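Local coordinates for phosphonopyruvate hydrolase (Variovorax sp., PDB 2HJP), which hydrolyses phosphonopyruvate to pyruvate and phosphate, breaking its carbon–phosphorus bond with the help of a divalent metal ion, at residues A[30-35]-A[72-77]; A[65-70]-A[76-81]. One frame throughout, in Å; residues are numbered along the deposited sequence.

Contact 1. Residues A[30-35]-A[72-77]; sequences LAEQAG and STVSIP. With XYS (alpha-D-xylopyranose), chain B.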
# COMPACT_ATOMS: atom_id res chain seq x y z
N LEU A 30 14.97 18.70 -0.47
CA LEU A 30 16.14 19.43 -0.91
C LEU A 30 15.77 20.47 -1.97
O LEU A 30 16.36 21.55 -1.98
CB LEU A 30 17.22 18.48 -1.43
CG LEU A 30 17.80 17.59 -0.31
CD1 LEU A 30 18.56 16.41 -0.92
CD2 LEU A 30 18.71 18.42 0.62
N ALA A 31 14.84 20.13 -2.86
CA ALA A 31 14.41 21.10 -3.90
C ALA A 31 13.81 22.31 -3.22
O ALA A 31 14.12 23.47 -3.63
CB ALA A 31 13.33 20.47 -4.85
N GLU A 32 12.99 22.09 -2.18
CA GLU A 32 12.40 23.22 -1.47
C GLU A 32 13.48 24.11 -0.91
O GLU A 32 13.44 25.34 -1.03
CB GLU A 32 11.46 22.78 -0.33
CG GLU A 32 10.91 24.01 0.36
CD GLU A 32 9.81 23.73 1.38
OE1 GLU A 32 9.26 22.64 1.46
OE2 GLU A 32 9.47 24.65 2.12
N GLN A 33 14.46 23.47 -0.26
CA GLN A 33 15.55 24.17 0.37
C GLN A 33 16.43 24.90 -0.63
O GLN A 33 16.96 25.97 -0.31
CB GLN A 33 16.38 23.20 1.26
CG GLN A 33 15.56 22.81 2.51
CD GLN A 33 16.37 21.94 3.48
OE1 GLN A 33 17.49 21.56 3.17
NE2 GLN A 33 15.78 21.61 4.66
N ALA A 34 16.57 24.34 -1.83
CA ALA A 34 17.39 24.99 -2.89
C ALA A 34 16.65 26.24 -3.44
O ALA A 34 17.26 27.07 -4.07
CB ALA A 34 17.68 24.02 -4.01
N GLY A 35 15.35 26.36 -3.16
CA GLY A 35 14.61 27.54 -3.57
C GLY A 35 13.69 27.36 -4.75
O GLY A 35 13.24 28.37 -5.29
N SER A 72 3.27 15.87 2.30
CA SER A 72 3.27 15.97 3.76
C SER A 72 4.63 16.39 4.29
O SER A 72 4.82 16.66 5.48
CB SER A 72 2.85 14.62 4.39
OG SER A 72 3.82 13.63 4.11
N THR A 73 5.61 16.45 3.40
CA THR A 73 6.95 16.83 3.79
C THR A 73 7.29 18.29 3.38
O THR A 73 7.99 18.95 4.09
CB THR A 73 7.97 15.87 3.12
OG1 THR A 73 7.72 14.55 3.60
CG2 THR A 73 9.46 16.22 3.41
N VAL A 74 6.83 18.77 2.21
CA VAL A 74 7.24 20.10 1.80
C VAL A 74 6.12 21.13 2.06
O VAL A 74 4.96 20.75 2.25
CB VAL A 74 7.69 20.11 0.25
CG1 VAL A 74 8.83 19.07 0.00
CG2 VAL A 74 6.52 19.72 -0.63
N SER A 75 6.47 22.40 2.04
CA SER A 75 5.51 23.47 2.27
C SER A 75 5.20 24.16 0.93
O SER A 75 4.31 25.01 0.86
CB SER A 75 6.10 24.51 3.27
OG SER A 75 7.04 25.37 2.59
N ILE A 76 5.87 23.75 -0.16
CA ILE A 76 5.64 24.41 -1.44
C ILE A 76 4.70 23.51 -2.30
O ILE A 76 4.58 22.33 -2.00
CB ILE A 76 6.99 24.69 -2.18
CG1 ILE A 76 7.77 23.38 -2.38
CG2 ILE A 76 7.79 25.75 -1.37
CD1 ILE A 76 8.36 22.73 -1.19
N PRO A 77 4.03 24.06 -3.34
CA PRO A 77 3.11 23.27 -4.19
C PRO A 77 3.74 22.07 -4.90
O PRO A 77 4.88 22.12 -5.38
CB PRO A 77 2.64 24.29 -5.25
CG PRO A 77 2.77 25.61 -4.54
CD PRO A 77 4.08 25.47 -3.79
C1 XYS B . 9.95 24.21 5.83
C2 XYS B . 9.39 23.80 7.22
C3 XYS B . 7.84 23.92 7.18
C4 XYS B . 7.35 25.34 6.71
C5 XYS B . 8.18 25.99 5.58
O1 XYS B . 9.57 23.36 4.72
O2 XYS B . 9.75 22.44 7.49
O3 XYS B . 7.26 23.56 8.46
O4 XYS B . 5.93 25.49 6.52
O5 XYS B . 9.62 25.58 5.53
O HOH W 1 10.62 20.82 3.43

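Contact 2. Residues A[65-70]-A[76-81]; sequences EMMRAI and IPLIAD. With MG (magnesium ion), chain C; PPR (phosphonopyruvate), chain G.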
# COMPACT_ATOMS: atom_id res chain seq x y z
N GLU A 65 0.61 7.32 -3.56
CA GLU A 65 1.15 7.35 -2.18
C GLU A 65 2.46 8.18 -2.07
O GLU A 65 2.69 8.82 -1.07
CB GLU A 65 1.32 5.92 -1.64
CG GLU A 65 -0.05 5.26 -1.50
CD GLU A 65 -1.09 6.18 -0.70
OE1 GLU A 65 -0.80 6.74 0.39
OE2 GLU A 65 -2.24 6.29 -1.12
N MET A 66 3.29 8.14 -3.10
CA MET A 66 4.50 8.94 -3.10
C MET A 66 4.07 10.41 -3.11
O MET A 66 4.77 11.22 -2.52
CB MET A 66 5.38 8.64 -4.36
CG MET A 66 6.71 9.48 -4.37
SD MET A 66 7.56 9.45 -2.75
CE MET A 66 8.28 7.75 -2.88
N MET A 67 3.00 10.78 -3.81
CA MET A 67 2.60 12.20 -3.84
C MET A 67 2.17 12.60 -2.45
O MET A 67 2.50 13.70 -1.98
CB MET A 67 1.46 12.50 -4.84
CG MET A 67 1.82 12.23 -6.33
SD MET A 67 3.35 13.07 -6.89
CE MET A 67 4.56 11.77 -6.87
N ARG A 68 1.41 11.74 -1.78
CA ARG A 68 0.98 12.02 -0.40
C ARG A 68 2.16 12.28 0.54
O ARG A 68 2.17 13.26 1.32
CB ARG A 68 0.20 10.83 0.20
CG ARG A 68 -0.80 11.30 1.25
CD ARG A 68 -1.42 10.08 2.01
NE ARG A 68 -2.06 9.22 0.98
CZ ARG A 68 -3.19 9.52 0.34
NH1 ARG A 68 -3.89 10.66 0.61
NH2 ARG A 68 -3.58 8.71 -0.66
N ALA A 69 3.13 11.38 0.48
CA ALA A 69 4.30 11.49 1.29
C ALA A 69 5.09 12.80 0.95
O ALA A 69 5.56 13.47 1.84
CB ALA A 69 5.20 10.20 1.05
N ILE A 70 5.25 13.12 -0.33
CA ILE A 70 5.96 14.37 -0.67
C ILE A 70 5.18 15.61 -0.17
O ILE A 70 5.75 16.52 0.41
CB ILE A 70 6.15 14.51 -2.20
CG1 ILE A 70 7.22 13.50 -2.68
CG2 ILE A 70 6.51 16.04 -2.56
CD1 ILE A 70 7.35 13.39 -4.19
N ILE A 76 5.87 23.75 -0.16
CA ILE A 76 5.64 24.41 -1.44
C ILE A 76 4.70 23.51 -2.30
O ILE A 76 4.58 22.33 -2.00
CB ILE A 76 6.99 24.69 -2.18
CG1 ILE A 76 7.77 23.38 -2.38
CG2 ILE A 76 7.79 25.75 -1.37
CD1 ILE A 76 8.36 22.73 -1.19
N PRO A 77 4.03 24.06 -3.34
CA PRO A 77 3.11 23.27 -4.19
C PRO A 77 3.74 22.07 -4.90
O PRO A 77 4.88 22.12 -5.38
CB PRO A 77 2.64 24.29 -5.25
CG PRO A 77 2.77 25.61 -4.54
CD PRO A 77 4.08 25.47 -3.79
N LEU A 78 2.94 21.03 -5.01
CA LEU A 78 3.35 19.79 -5.68
C LEU A 78 2.47 19.70 -6.92
O LEU A 78 1.22 19.80 -6.82
CB LEU A 78 3.04 18.58 -4.76
CG LEU A 78 3.11 17.22 -5.47
CD1 LEU A 78 4.51 17.03 -6.06
CD2 LEU A 78 2.75 16.08 -4.42
N ILE A 79 3.11 19.51 -8.07
CA ILE A 79 2.45 19.34 -9.34
C ILE A 79 2.64 17.84 -9.58
O ILE A 79 3.79 17.38 -9.75
CB ILE A 79 3.19 20.10 -10.43
CG1 ILE A 79 3.26 21.59 -10.09
CG2 ILE A 79 2.54 19.81 -11.80
CD1 ILE A 79 4.33 21.97 -9.07
N ALA A 80 1.54 17.08 -9.60
CA ALA A 80 1.63 15.64 -9.83
C ALA A 80 1.40 15.22 -11.29
O ALA A 80 0.46 15.69 -11.94
CB ALA A 80 0.61 14.91 -8.91
N ASP A 81 2.26 14.31 -11.78
CA ASP A 81 2.16 13.74 -13.12
C ASP A 81 1.13 12.56 -13.09
O ASP A 81 1.37 11.56 -12.42
CB ASP A 81 3.54 13.20 -13.51
CG ASP A 81 3.59 12.60 -14.90
OD1 ASP A 81 2.56 12.53 -15.62
OD2 ASP A 81 4.72 12.19 -15.28
MG MG C . 5.67 11.56 -17.02
C1 PPR G . 7.96 13.02 -16.37
O1 PPR G . 8.91 13.67 -15.75
O2' PPR G . 7.50 11.97 -16.01
C2 PPR G . 7.45 13.72 -17.59
C3 PPR G . 8.13 14.51 -18.47
O2 PPR G . 6.15 13.48 -17.82
P PPR G . 8.96 13.41 -19.72
O1P PPR G . 7.78 12.72 -20.45
O2P PPR G . 9.86 12.44 -18.90
O3P PPR G . 9.66 14.33 -20.61
O HOH W 2 3.78 11.68 -17.97
O HOH W 3 5.36 9.54 -16.42
O HOH W 4 6.55 10.69 -18.71

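Contact 1. Residues A[30-35]-A[72-77]
Glu32 OE2 is gripped by two hydroxyls: Ser75 OG donates to it at 2.6 Å, and O1 of a bound alpha-D-xylopyranose donates to the same Glu32 OE2 at 2.9 Å. In this (beta/alpha)8 barrel the glutamate belongs to the last turns of helix 25-34, and the serine to the loop that leads from helix 60-71 into strand 78-81. Glutamate suits the place because its chain reaches far: with CG opposite the backbone N (chi1 179°) and the rest extended, the carboxylate spans from helix to loop. What serine adds is a hydroxyl on a side chain short enough for OG and the residue's own N-H to reach both oxygens of one carboxylate. Ser75 N makes a nearly straight hydrogen bond to Glu32 OE1 (2.9 Å, 166°), though OE1 is modelled uncomfortably near Ile76, which makes its exact place uncertain. Beside the bonded carboxylate, the CB atoms of Val74 and Ile76 face the helix; Val74 is buried, Ile76 lies at the edge of the interior, and both pack on Ile39 of strand 38-41. One water donates to Glu32 OE1 and Thr73 O and also bonds to the sugar O1. Ser75 OG meets the Glu32 carboxylate from above, 37° out of its plane.

Contact 2. Residues A[65-70]-A[76-81]
Leu78, the first residue of strand 78-81, drives its branched end against helix 65-70, where CD2 lies 3.8 Å from Met67 CB and CD1 lies 4.2 Å from Ile70 CG2. CG stands opposite the backbone N (chi1 166°), and the side chain crosses those of Met67 and Ile70 at about a right angle; CD2 meets Met67, and both methyls reach Ile70 CG2. Leucine fits because its forked end can touch two residues three apart on the same helix face. Ile79 faces the other way, packing on Trp40, Ala106 and Val108 of the neighbouring strands. This alternation belongs to the (beta/alpha)8 barrel: strand 78-81 is the third strand, and the 65-70 part of helix 60-71 packs on the outside, its axis 9.9 Å from that of strand 78-81 at closest and antiparallel to it (173°). On the helix face turned away from the strand, Arg68 holds Glu65 in a side-on salt bridge, NE to OE1 and NH2 to OE2. At Ala80 the outward side chain is a single methyl, with Met67 SD 3.9 Å from Ala80 CB. Methionine's unbranched chain, bent at chi2 and chi3, can lay SD and CG on that small methyl, and Tyr99 of helix 89-102 packs on both residues. Asp81 ends the strand at the active site. Its OD2 binds magnesium at 2.1 Å and accepts a hydrogen bond from Gly43 N, while OD1 accepts one from Asp83 N. Phosphonopyruvate O2' and O2 with three waters complete the six ligands, each 2.1 Å from the magnesium.

The two contacts have centres about 11 Å apart. The second half of contact 1 and both halves of contact 2 lie on one continuous piece of chain, helix 60-71, the loop of 72-77 and strand 78-81, while 30-35 comes earlier. They share Ile76 and Pro77. Contact 1 ties the loop before the strand to helix 25-34, whereas contact 2 packs helix 60-71 over the strand it leads into. Strand 38-41 lies beside both, since Ile39 is touched by side chains from each and bonds to the backbone of Pro77 and Ile79. The chain thus passes from the outer loop beside the bound sugar to the magnesium site at the strand's C-terminal end, and both contacts also touch the second subunit.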